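Local coordinates for ferrous iron transport protein B (Escherichia coli, PDB 3I8S) that takes up ferrous iron across the inner membrane in a GTP-driven manner, and is represented here by its cytosolic N-terminal GTPase domain, at residues G59-T64 against N101-L106; V93-L98 against N120-A125. All coordinates share one frame; numbering follows the deposited sequence.

Contact 1 of 2, residues G59-T64 against N101-L106; sequences GTYSLT and NLYLTL
L104 carries the tight part of this contact, fitted against the backbone of the loop 59-64. Its CG is anti to the backbone N (chi1 -179°), which carries the branch to the loop. There CD2 lies 3.4 Å from T60 O, and CD1 packs on L63 CD2 at 3.9 Å. CB of L104 rests against the carbonyl oxygen of Y61. No direct hydrogen bond joins the two segments. Water 1 bridges Y61 O, at 2.6 Å, and L104 N, from which it accepts. It serves the helix at a point where the N of L104 lacks its bond to the previous turn.

The tyrosine side is looser. The rings of Y61 and Y103 are nearly parallel, at 6°, but slid so far apart that they barely overlap. Y61 OH reaches Y103 CB at 3.5 Å, and its hydrogen-bond partner is Y249. S62 CB meets the edge of the Y103 ring. Beyond it, water 2 lies 2.5 Å from Y103 OH and also bonds T64 OG1.

The loop follows strand 51-56 and holds G59 of a predicted GTP site. It runs between helices 72-83 and 98-111, with Y249 of helix 240-259 stacked on Y103.

Contact 2 of 2, residues V93-L98 against N120-A125; sequences VDASNL and NMLDIA
The carboxylate of D94 is the flat group that meets M121, through OD1 and the M121 side-chain carbons. CG of D94 is anti to the backbone N (chi1 177°), which brings the carboxylate over to M121 and the turn. OD1 lies 3.2 Å from M121 CB, and the two side chains cross at about a right angle. Within its own turn the carboxylate is gripped at both oxygens. S96 N reaches OD1 from above the plane, forming an Asx turn. S96 OG donates to OD1 on the syn side at 2.6 Å. N97 ND2 meets OD2 at 2.8 Å, also well out of the carboxylate plane, while OD2 lies in the amide plane of N97.

The backbones pair as parallel strand ends. N120 N donates to V93 O at 2.9 Å, almost straight at 174°. A95 N returns a bond to N120 O at 2.9 Å. Past this bridge both chains turn toward helices. A95 CB faces A125 CB at 4.0 Å and also touches L122 CD2. S96 CB presses on I124 CG2 at 3.3 Å, tighter than usual for two carbons.

An alanine at D94 would probably leave S96 N, S96 OG and N97 ND2 without this acceptor and let the turn shift against M121. N120 to D123 bind GTP, and the N120 side chain adjoins the P-loop, where ND2 makes a weak bond to S14 O. N120 and D123 take the Asn and Asp places of the G-protein NKxD motif, with M121 where its lysine would be. The two strand-end bonds therefore fix the backbone on which this guanine-specificity segment begins, and the D94 turn packs beside it.

How the contacts relate
Contacts 1 and 2 lie about 15 Å apart between centres, and helix 98-111 joins them. This helix follows strand 88-94 directly in the chain. N101, on the helix segment of contact 1, probably accepts a hydrogen bond through OD1 from D94 N of contact 2, at 3.0 Å. T105 OG1 packs on V93 CG2 at 3.6 Å. Both contacts border the nucleotide site of this nucleotide-free domain. Between nearest atoms, the side chain of L104 in contact 1 comes about 4 Å from G10 of the P-loop, and that of N120 in contact 2 about 3 Å from G15. The helix thus packs on the loop that follows G59 and on the strand end that pairs with the guanine-binding segment.

Contact 1 of 2, residues G59-T64 against N101-L106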
loop_
_atom_site.group_PDB
_atom_site.type_symbol
_atom_site.label_atom_id
_atom_site.label_comp_id
_atom_site.label_asym_id
_atom_site.label_seq_id
_atom_site.Cartn_x
_atom_site.Cartn_y
_atom_site.Cartn_z
ATOM N N GLY A 59 -3.099 7.878 -8.456
ATOM C CA GLY A 59 -1.695 7.516 -8.261
ATOM C C GLY A 59 -1.122 8.292 -7.101
ATOM O O GLY A 59 -1.418 9.469 -6.931
ATOM N N THR A 60 -0.271 7.627 -6.311
ATOM C CA THR A 60 0.313 8.223 -5.136
ATOM C C THR A 60 1.641 7.528 -4.738
ATOM O O THR A 60 1.795 6.340 -4.971
ATOM C CB THR A 60 -0.685 8.230 -3.918
ATOM O OG1 THR A 60 -0.168 9.084 -2.900
ATOM C CG2 THR A 60 -0.954 6.822 -3.341
ATOM N N TYR A 61 2.550 8.319 -4.161
ATOM C CA TYR A 61 3.826 7.823 -3.649
ATOM C C TYR A 61 3.645 7.193 -2.250
ATOM O O TYR A 61 4.379 6.292 -1.873
ATOM C CB TYR A 61 4.867 8.957 -3.600
ATOM C CG TYR A 61 6.115 8.538 -2.877
ATOM C CD1 TYR A 61 7.001 7.626 -3.438
ATOM C CD2 TYR A 61 6.422 9.067 -1.611
ATOM C CE1 TYR A 61 8.146 7.215 -2.744
ATOM C CE2 TYR A 61 7.536 8.646 -0.920
ATOM C CZ TYR A 61 8.410 7.769 -1.492
ATOM O OH TYR A 61 9.512 7.380 -0.757
ATOM N N SER A 62 2.644 7.675 -1.502
ATOM C CA SER A 62 2.417 7.253 -0.138
ATOM C C SER A 62 0.971 7.514 0.288
ATOM O O SER A 62 0.196 8.073 -0.476
ATOM C CB SER A 62 3.370 7.970 0.827
ATOM O OG SER A 62 2.914 9.263 1.166
ATOM N N LEU A 63 0.663 7.122 1.515
ATOM C CA LEU A 63 -0.623 7.392 2.134
ATOM C C LEU A 63 -0.486 8.502 3.182
ATOM O O LEU A 63 -1.436 8.777 3.938
ATOM C CB LEU A 63 -1.156 6.110 2.783
ATOM C CG LEU A 63 -1.462 4.956 1.814
ATOM C CD1 LEU A 63 -2.112 3.783 2.513
ATOM C CD2 LEU A 63 -2.270 5.357 0.620
ATOM N N THR A 64 0.657 9.183 3.195
ATOM C CA THR A 64 0.998 10.129 4.237
ATOM C C THR A 64 0.680 11.562 3.852
ATOM O O THR A 64 0.965 11.977 2.723
ATOM C CB THR A 64 2.507 10.020 4.573
ATOM O OG1 THR A 64 2.760 8.712 5.093
ATOM C CG2 THR A 64 2.900 11.095 5.561
ATOM N N ASN A 101 9.028 2.685 -5.429
ATOM C CA ASN A 101 7.654 2.185 -5.429
ATOM C C ASN A 101 7.277 1.425 -4.159
ATOM O O ASN A 101 6.089 1.385 -3.778
ATOM C CB ASN A 101 7.375 1.276 -6.638
ATOM C CG ASN A 101 7.092 2.058 -7.922
ATOM O OD1 ASN A 101 6.068 1.830 -8.567
ATOM N ND2 ASN A 101 7.994 2.992 -8.299
ATOM N N LEU A 102 8.270 0.815 -3.501
ATOM C CA LEU A 102 7.980 0.012 -2.337
ATOM C C LEU A 102 7.567 0.845 -1.089
ATOM O O LEU A 102 7.115 0.279 -0.091
ATOM C CB LEU A 102 9.160 -0.920 -1.999
ATOM C CG LEU A 102 9.257 -2.196 -2.863
ATOM C CD1 LEU A 102 10.557 -2.988 -2.447
ATOM C CD2 LEU A 102 8.000 -3.050 -2.747
ATOM N N TYR A 103 7.779 2.157 -1.109
ATOM C CA TYR A 103 7.369 2.954 0.071
ATOM C C TYR A 103 5.858 2.794 0.281
ATOM O O TYR A 103 5.372 2.496 1.381
ATOM C CB TYR A 103 7.786 4.393 -0.068
ATOM C CG TYR A 103 7.639 5.152 1.225
ATOM C CD1 TYR A 103 8.629 5.088 2.187
ATOM C CD2 TYR A 103 6.479 5.888 1.509
ATOM C CE1 TYR A 103 8.501 5.746 3.386
ATOM C CE2 TYR A 103 6.341 6.570 2.708
ATOM C CZ TYR A 103 7.365 6.471 3.653
ATOM O OH TYR A 103 7.264 7.132 4.841
ATOM N N LEU A 104 5.101 2.985 -0.791
ATOM C CA LEU A 104 3.657 2.772 -0.760
ATOM C C LEU A 104 3.280 1.342 -0.345
ATOM O O LEU A 104 2.480 1.128 0.526
ATOM C CB LEU A 104 3.059 3.061 -2.135
ATOM C CG LEU A 104 1.534 2.905 -2.255
ATOM C CD1 LEU A 104 0.729 3.771 -1.265
ATOM C CD2 LEU A 104 1.118 3.258 -3.743
ATOM N N THR A 105 3.886 0.360 -0.984
ATOM C CA THR A 105 3.657 -1.021 -0.646
ATOM C C THR A 105 3.784 -1.302 0.864
ATOM O O THR A 105 2.903 -1.942 1.470
ATOM C CB THR A 105 4.623 -1.934 -1.426
ATOM O OG1 THR A 105 4.735 -1.517 -2.805
ATOM C CG2 THR A 105 4.124 -3.369 -1.321
ATOM N N LEU A 106 4.864 -0.839 1.456
ATOM C CA LEU A 106 5.087 -1.052 2.888
ATOM C C LEU A 106 3.989 -0.421 3.709
ATOM O O LEU A 106 3.590 -0.974 4.701
ATOM C CB LEU A 106 6.450 -0.615 3.358
ATOM C CG LEU A 106 7.465 -1.781 3.427
ATOM C CD1 LEU A 106 7.559 -2.538 2.141
ATOM C CD2 LEU A 106 8.866 -1.264 3.906
HETATM O O HOH W 1 5.848 4.547 -3.128
HETATM O O HOH W 2 5.400 8.660 5.531
#

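Contact 2 of 2, residues V93-L98 against N120-A125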
loop_
_atom_site.group_PDB
_atom_site.type_symbol
_atom_site.label_atom_id
_atom_site.label_comp_id
_atom_site.label_asym_id
_atom_site.label_seq_id
_atom_site.Cartn_x
_atom_site.Cartn_y
_atom_site.Cartn_z
ATOM N N VAL A 93 3.287 -2.204 -9.024
ATOM C CA VAL A 93 4.633 -1.793 -8.660
ATOM C C VAL A 93 5.520 -1.812 -9.875
ATOM O O VAL A 93 5.622 -2.804 -10.562
ATOM C CB VAL A 93 5.228 -2.710 -7.537
ATOM C CG1 VAL A 93 6.783 -2.477 -7.357
ATOM C CG2 VAL A 93 4.418 -2.511 -6.242
ATOM N N ASP A 94 6.107 -0.666 -10.179
ATOM C CA ASP A 94 7.076 -0.483 -11.272
ATOM C C ASP A 94 8.441 -1.154 -10.956
ATOM O O ASP A 94 9.211 -0.612 -10.188
ATOM C CB ASP A 94 7.235 1.028 -11.531
ATOM C CG ASP A 94 8.267 1.377 -12.607
ATOM O OD1 ASP A 94 8.845 0.464 -13.257
ATOM O OD2 ASP A 94 8.525 2.610 -12.861
ATOM N N ALA A 95 8.733 -2.311 -11.577
ATOM C CA ALA A 95 10.031 -2.999 -11.399
ATOM C C ALA A 95 11.284 -2.135 -11.680
ATOM O O ALA A 95 12.365 -2.395 -11.137
ATOM C CB ALA A 95 10.073 -4.302 -12.231
ATOM N N SER A 96 11.154 -1.105 -12.522
ATOM C CA SER A 96 12.286 -0.294 -12.919
ATOM C C SER A 96 12.599 0.802 -11.901
ATOM O O SER A 96 13.607 1.491 -12.038
ATOM C CB SER A 96 12.080 0.320 -14.304
ATOM O OG SER A 96 11.092 1.307 -14.333
ATOM N N ASN A 97 11.723 0.932 -10.910
ATOM C CA ASN A 97 11.811 1.907 -9.826
ATOM C C ASN A 97 11.328 1.279 -8.521
ATOM O O ASN A 97 10.591 1.884 -7.729
ATOM C CB ASN A 97 11.027 3.182 -10.172
ATOM C CG ASN A 97 11.668 3.963 -11.323
ATOM O OD1 ASN A 97 12.752 4.590 -11.165
ATOM N ND2 ASN A 97 11.008 3.949 -12.500
ATOM N N LEU A 98 11.810 0.062 -8.285
ATOM C CA LEU A 98 11.345 -0.741 -7.174
ATOM C C LEU A 98 11.457 -0.071 -5.807
ATOM O O LEU A 98 10.486 -0.064 -5.051
ATOM C CB LEU A 98 12.119 -2.065 -7.166
ATOM C CG LEU A 98 11.629 -3.084 -6.143
ATOM C CD1 LEU A 98 10.160 -3.471 -6.333
ATOM C CD2 LEU A 98 12.568 -4.312 -6.165
ATOM N N ASN A 120 5.109 -4.752 -12.616
ATOM C CA ASN A 120 5.051 -4.222 -13.959
ATOM C C ASN A 120 6.387 -3.666 -14.487
ATOM O O ASN A 120 7.359 -3.557 -13.759
ATOM C CB ASN A 120 4.040 -3.043 -13.925
ATOM C CG ASN A 120 3.052 -3.117 -14.998
ATOM O OD1 ASN A 120 3.178 -3.910 -15.938
ATOM N ND2 ASN A 120 2.028 -2.297 -14.888
ATOM N N MET A 121 6.409 -3.253 -15.760
ATOM C CA MET A 121 7.607 -2.687 -16.401
ATOM C C MET A 121 8.827 -3.597 -16.320
ATOM O O MET A 121 9.959 -3.144 -16.185
ATOM C CB MET A 121 7.937 -1.308 -15.804
ATOM C CG MET A 121 6.732 -0.401 -15.584
ATOM S SD MET A 121 5.859 -0.001 -17.109
ATOM C CE MET A 121 4.581 1.122 -16.560
ATOM N N LEU A 122 8.573 -4.903 -16.407
ATOM C CA LEU A 122 9.616 -5.912 -16.409
ATOM C C LEU A 122 10.602 -5.762 -17.585
ATOM O O LEU A 122 11.797 -6.013 -17.457
ATOM C CB LEU A 122 8.942 -7.280 -16.510
ATOM C CG LEU A 122 7.974 -7.583 -15.367
ATOM C CD1 LEU A 122 7.187 -8.884 -15.681
ATOM C CD2 LEU A 122 8.774 -7.689 -14.101
ATOM N N ASP A 123 10.070 -5.359 -18.728
ATOM C CA ASP A 123 10.863 -5.079 -19.927
ATOM C C ASP A 123 11.847 -3.920 -19.689
ATOM O O ASP A 123 13.022 -4.012 -20.055
ATOM C CB ASP A 123 9.930 -4.751 -21.106
ATOM C CG ASP A 123 9.071 -3.462 -20.871
ATOM O OD1 ASP A 123 8.475 -3.288 -19.785
ATOM O OD2 ASP A 123 9.014 -2.607 -21.795
ATOM N N ILE A 124 11.364 -2.847 -19.058
ATOM C CA ILE A 124 12.184 -1.672 -18.772
ATOM C C ILE A 124 13.303 -2.069 -17.811
ATOM O O ILE A 124 14.445 -1.740 -18.015
ATOM C CB ILE A 124 11.343 -0.546 -18.144
ATOM C CG1 ILE A 124 10.352 0.011 -19.168
ATOM C CG2 ILE A 124 12.234 0.585 -17.630
ATOM C CD1 ILE A 124 9.346 0.994 -18.553
ATOM N N ALA A 125 12.954 -2.815 -16.775
ATOM C CA ALA A 125 13.920 -3.228 -15.770
ATOM C C ALA A 125 15.064 -4.040 -16.426
ATOM O O ALA A 125 16.246 -3.803 -16.164
ATOM C CB ALA A 125 13.192 -4.045 -14.663
#